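Local coordinates for protein porin (Pseudomonas aeruginosa, PDB 3T24) that forms a beta-barrel channel of the OprD family in the bacterial outer membrane and probably admits small carboxylate-bearing solutes, at residues A108-P120 and Q135-I147. Residues are numbered along the deposited sequence; the frame is centred on the assembly and turned at random.
Sequences ASKSTLKIGTLTP and QTFQGGALNSMEI. With SO4 (sulfate ion), chain H.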
loop_
_atom_site.group_PDB
_atom_site.type_symbol
_atom_site.label_atom_id
_atom_site.label_comp_id
_atom_site.label_asym_id
_atom_site.label_seq_id
_atom_site.Cartn_x
_atom_site.Cartn_y
_atom_site.Cartn_z
ATOM N N ALA A 108 -3.640 0.182 -27.603
ATOM C CA ALA A 108 -3.474 0.944 -28.837
ATOM C C ALA A 108 -2.586 2.152 -28.569
ATOM O O ALA A 108 -2.774 2.872 -27.589
ATOM C CB ALA A 108 -4.814 1.387 -29.384
ATOM N N SER A 109 -1.625 2.372 -29.453
ATOM C CA SER A 109 -0.642 3.437 -29.294
ATOM C C SER A 109 -0.028 3.370 -27.885
ATOM O O SER A 109 0.742 2.458 -27.611
ATOM C CB SER A 109 -1.249 4.804 -29.628
ATOM O OG SER A 109 -0.298 5.850 -29.449
ATOM N N LYS A 110 -0.364 4.303 -26.993
ATOM C CA LYS A 110 0.203 4.268 -25.639
ATOM C C LYS A 110 -0.868 4.217 -24.557
ATOM O O LYS A 110 -0.683 4.688 -23.446
ATOM C CB LYS A 110 1.153 5.437 -25.419
ATOM C CG LYS A 110 2.293 5.460 -26.409
ATOM C CD LYS A 110 2.931 6.834 -26.501
ATOM C CE LYS A 110 3.757 6.941 -27.773
ATOM N NZ LYS A 110 4.041 8.357 -28.164
ATOM N N SER A 111 -1.994 3.635 -24.916
ATOM C CA SER A 111 -3.130 3.506 -24.046
ATOM C C SER A 111 -3.433 2.031 -23.893
ATOM O O SER A 111 -3.436 1.291 -24.867
ATOM C CB SER A 111 -4.328 4.238 -24.644
ATOM O OG SER A 111 -4.023 5.600 -24.804
ATOM N N THR A 112 -3.687 1.620 -22.661
ATOM C CA THR A 112 -3.842 0.212 -22.317
ATOM C C THR A 112 -5.108 0.053 -21.485
ATOM O O THR A 112 -5.299 0.761 -20.494
ATOM C CB THR A 112 -2.610 -0.296 -21.523
ATOM O OG1 THR A 112 -1.418 0.033 -22.241
ATOM C CG2 THR A 112 -2.637 -1.798 -21.340
ATOM N N LEU A 113 -5.988 -0.844 -21.920
ATOM C CA LEU A 113 -7.193 -1.184 -21.175
ATOM C C LEU A 113 -7.053 -2.616 -20.629
ATOM O O LEU A 113 -6.679 -3.534 -21.366
ATOM C CB LEU A 113 -8.423 -1.077 -22.071
ATOM C CG LEU A 113 -9.718 -1.669 -21.513
ATOM C CD1 LEU A 113 -10.225 -0.826 -20.312
ATOM C CD2 LEU A 113 -10.823 -1.830 -22.583
ATOM N N LYS A 114 -7.327 -2.790 -19.334
ATOM C CA LYS A 114 -7.241 -4.082 -18.671
ATOM C C LYS A 114 -8.579 -4.443 -18.056
ATOM O O LYS A 114 -9.184 -3.626 -17.366
ATOM C CB LYS A 114 -6.176 -4.051 -17.569
ATOM C CG LYS A 114 -4.780 -3.956 -18.092
ATOM C CD LYS A 114 -3.707 -3.988 -17.009
ATOM C CE LYS A 114 -2.339 -3.913 -17.699
ATOM N NZ LYS A 114 -1.194 -3.814 -16.765
ATOM N N ILE A 115 -9.026 -5.675 -18.278
ATOM C CA ILE A 115 -10.295 -6.144 -17.730
ATOM C C ILE A 115 -10.096 -7.458 -16.971
ATOM O O ILE A 115 -9.514 -8.415 -17.508
ATOM C CB ILE A 115 -11.329 -6.380 -18.843
ATOM C CG1 ILE A 115 -11.383 -5.182 -19.798
ATOM C CG2 ILE A 115 -12.692 -6.702 -18.260
ATOM C CD1 ILE A 115 -11.842 -3.921 -19.139
ATOM N N GLY A 116 -10.609 -7.510 -15.741
ATOM C CA GLY A 116 -10.530 -8.708 -14.918
ATOM C C GLY A 116 -9.825 -8.436 -13.597
ATOM O O GLY A 116 -10.215 -7.555 -12.843
ATOM N N THR A 117 -8.762 -9.176 -13.332
ATOM C CA THR A 117 -8.034 -9.045 -12.080
ATOM C C THR A 117 -7.057 -7.872 -12.172
ATOM O O THR A 117 -6.147 -7.891 -12.987
ATOM C CB THR A 117 -7.315 -10.370 -11.736
ATOM O OG1 THR A 117 -8.302 -11.390 -11.512
ATOM C CG2 THR A 117 -6.451 -10.223 -10.496
ATOM N N LEU A 118 -7.288 -6.840 -11.359
ATOM C CA LEU A 118 -6.482 -5.619 -11.391
ATOM C C LEU A 118 -5.771 -5.368 -10.067
ATOM O O LEU A 118 -6.253 -5.762 -9.006
ATOM C CB LEU A 118 -7.363 -4.401 -11.711
ATOM C CG LEU A 118 -8.240 -4.564 -12.951
ATOM C CD1 LEU A 118 -9.223 -3.440 -13.035
ATOM C CD2 LEU A 118 -7.382 -4.644 -14.205
ATOM N N THR A 119 -4.629 -4.699 -10.131
ATOM C CA THR A 119 -3.940 -4.293 -8.909
ATOM C C THR A 119 -3.415 -2.860 -9.109
ATOM O O THR A 119 -2.223 -2.621 -9.296
ATOM C CB THR A 119 -2.839 -5.320 -8.513
ATOM O OG1 THR A 119 -2.468 -5.121 -7.150
ATOM C CG2 THR A 119 -1.623 -5.175 -9.369
ATOM N N PRO A 120 -4.339 -1.895 -9.117
ATOM C CA PRO A 120 -4.000 -0.497 -9.405
ATOM C C PRO A 120 -3.071 0.077 -8.332
ATOM O O PRO A 120 -3.058 -0.440 -7.222
ATOM C CB PRO A 120 -5.366 0.204 -9.414
ATOM C CG PRO A 120 -6.275 -0.706 -8.667
ATOM C CD PRO A 120 -5.772 -2.087 -8.824
ATOM N N GLN A 135 -3.773 -8.351 -1.960
ATOM C CA GLN A 135 -5.156 -7.972 -2.177
ATOM C C GLN A 135 -5.297 -7.680 -3.674
ATOM O O GLN A 135 -4.437 -7.025 -4.259
ATOM C CB GLN A 135 -5.454 -6.704 -1.349
ATOM C CG GLN A 135 -6.842 -6.110 -1.513
ATOM C CD GLN A 135 -6.982 -4.760 -0.818
ATOM O OE1 GLN A 135 -6.091 -3.917 -0.905
ATOM N NE2 GLN A 135 -8.096 -4.562 -0.107
ATOM N N THR A 136 -6.356 -8.180 -4.305
ATOM C CA THR A 136 -6.601 -7.873 -5.707
ATOM C C THR A 136 -8.038 -7.419 -5.905
ATOM O O THR A 136 -8.872 -7.606 -5.034
ATOM C CB THR A 136 -6.394 -9.103 -6.614
ATOM O OG1 THR A 136 -7.445 -10.048 -6.369
ATOM C CG2 THR A 136 -5.020 -9.765 -6.376
ATOM N N PHE A 137 -8.329 -6.866 -7.077
ATOM C CA PHE A 137 -9.662 -6.371 -7.398
ATOM C C PHE A 137 -10.140 -6.906 -8.746
ATOM O O PHE A 137 -9.335 -7.292 -9.583
ATOM C CB PHE A 137 -9.655 -4.839 -7.438
ATOM C CG PHE A 137 -9.415 -4.200 -6.095
ATOM C CD1 PHE A 137 -8.132 -4.013 -5.630
ATOM C CD2 PHE A 137 -10.478 -3.814 -5.297
ATOM C CE1 PHE A 137 -7.918 -3.465 -4.406
ATOM C CE2 PHE A 137 -10.266 -3.244 -4.057
ATOM C CZ PHE A 137 -8.981 -3.061 -3.615
ATOM N N GLN A 138 -11.452 -6.914 -8.951
ATOM C CA GLN A 138 -12.011 -7.218 -10.261
ATOM C C GLN A 138 -12.620 -5.951 -10.845
ATOM O O GLN A 138 -13.320 -5.213 -10.157
ATOM C CB GLN A 138 -13.086 -8.308 -10.157
ATOM C CG GLN A 138 -12.621 -9.590 -9.485
ATOM C CD GLN A 138 -11.650 -10.375 -10.345
ATOM O OE1 GLN A 138 -11.912 -10.623 -11.521
ATOM N NE2 GLN A 138 -10.519 -10.763 -9.767
ATOM N N GLY A 139 -12.365 -5.691 -12.115
ATOM C CA GLY A 139 -12.940 -4.523 -12.749
ATOM C C GLY A 139 -12.260 -4.241 -14.066
ATOM O O GLY A 139 -11.796 -5.148 -14.732
ATOM N N GLY A 140 -12.191 -2.970 -14.426
ATOM C CA GLY A 140 -11.593 -2.554 -15.673
ATOM C C GLY A 140 -10.878 -1.242 -15.466
ATOM O O GLY A 140 -11.363 -0.366 -14.741
ATOM N N ALA A 141 -9.719 -1.108 -16.090
ATOM C CA ALA A 141 -8.902 0.072 -15.889
ATOM C C ALA A 141 -8.248 0.511 -17.194
ATOM O O ALA A 141 -7.922 -0.305 -18.072
ATOM C CB ALA A 141 -7.854 -0.176 -14.808
ATOM N N LEU A 142 -8.077 1.818 -17.309
ATOM C CA LEU A 142 -7.453 2.414 -18.462
ATOM C C LEU A 142 -6.290 3.268 -18.001
ATOM O O LEU A 142 -6.445 4.148 -17.140
ATOM C CB LEU A 142 -8.452 3.301 -19.203
ATOM C CG LEU A 142 -7.812 4.046 -20.364
ATOM C CD1 LEU A 142 -7.777 3.143 -21.623
ATOM C CD2 LEU A 142 -8.536 5.354 -20.634
ATOM N N ASN A 143 -5.119 2.995 -18.567
ATOM C CA ASN A 143 -3.952 3.848 -18.399
ATOM C C ASN A 143 -3.518 4.398 -19.758
ATOM O O ASN A 143 -3.451 3.665 -20.746
ATOM C CB ASN A 143 -2.814 3.084 -17.726
ATOM C CG ASN A 143 -1.507 3.853 -17.753
ATOM O OD1 ASN A 143 -1.111 4.393 -18.786
ATOM N ND2 ASN A 143 -0.833 3.909 -16.623
ATOM N N SER A 144 -3.214 5.690 -19.806
ATOM C CA SER A 144 -2.995 6.386 -21.072
ATOM C C SER A 144 -1.797 7.322 -20.971
ATOM O O SER A 144 -1.719 8.144 -20.065
ATOM C CB SER A 144 -4.246 7.189 -21.443
ATOM O OG SER A 144 -4.221 7.604 -22.794
ATOM N N MET A 145 -0.874 7.209 -21.920
ATOM C CA MET A 145 0.281 8.088 -21.930
ATOM C C MET A 145 0.530 8.682 -23.313
ATOM O O MET A 145 1.676 8.819 -23.746
ATOM C CB MET A 145 1.503 7.324 -21.427
ATOM C CG MET A 145 1.332 6.838 -19.992
ATOM S SD MET A 145 2.565 5.652 -19.420
ATOM C CE MET A 145 2.072 5.498 -17.704
ATOM N N GLU A 146 -0.542 9.026 -24.019
ATOM C CA GLU A 146 -0.375 9.512 -25.400
ATOM C C GLU A 146 0.454 10.792 -25.476
ATOM O O GLU A 146 1.170 11.029 -26.450
ATOM C CB GLU A 146 -1.719 9.714 -26.103
ATOM C CG GLU A 146 -2.523 8.439 -26.292
ATOM C CD GLU A 146 -1.797 7.372 -27.107
ATOM O OE1 GLU A 146 -1.933 6.183 -26.747
ATOM O OE2 GLU A 146 -1.123 7.712 -28.116
ATOM N N ILE A 147 0.362 11.609 -24.432
ATOM C CA ILE A 147 1.029 12.901 -24.404
ATOM C C ILE A 147 2.237 12.916 -23.470
ATOM O O ILE A 147 2.122 12.580 -22.288
ATOM C CB ILE A 147 0.029 14.010 -24.026
ATOM C CG1 ILE A 147 -1.009 14.154 -25.141
ATOM C CG2 ILE A 147 0.748 15.333 -23.743
ATOM C CD1 ILE A 147 -2.159 15.050 -24.792
HETATM S S SO4 H . 1.702 -4.859 -19.284
HETATM O O1 SO4 H . 3.032 -4.348 -18.925
HETATM O O2 SO4 H . 1.864 -5.978 -20.214
HETATM O O3 SO4 H . 1.013 -5.338 -18.087
HETATM O O4 SO4 H . 0.893 -3.795 -19.882
HETATM O O HOH W 1 -10.519 -12.485 -13.254
HETATM O O HOH W 2 -2.005 -6.088 -3.922
#
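Ser111 OG is gripped twice: it accepts a hydrogen bond from Ser144 OG (2.8 Å) and donates one to Glu146 OE1 (2.9 Å), meeting that oxygen on its anti lone pair. The Glu146 chain, bent at chi2 (-59°), folds its carboxylate over the type II' turn of Ala108–Ser111, where Ser109 OG and Lys110 N also bond to it, at lengths too short to be trusted. From there, strands 111-115 and 140-144 run antiparallel, with paired backbone bonds at Thr112–Asn143 and Lys114–Ala141. Gly116 and Gly139 form the next hydrogen-bonded pair, Gly116 N reaching Gly139 O almost straight (2.8 Å, 176°). Both chains turn a corner here, at backbone angles that call for glycine. Leu118 packs at the bend, its CD1 lying against Gly139 C (3.3 Å) and Ala141 CB (4.0 Å). Beyond it, Gln138 NE2 donates to Thr117 OG1 (2.9 Å), which lies somewhat out of the Gln138 amide plane, while a water bridges Thr117 OG1 and Gln138 OE1. Lys114, extended beyond CG, hydrogen-bonds through NZ to a sulfate, probably from the crystallisation liquor, that Lys105 and Tyr53 also bind, whereas Ile115, on the other face, touches a detergent molecule, consistent with a lipid-facing surface. The loop joining the two segments is consistent with the inward-folding L3 of porins. The pair continues the barrel wall between strands 96-108 and 150-161.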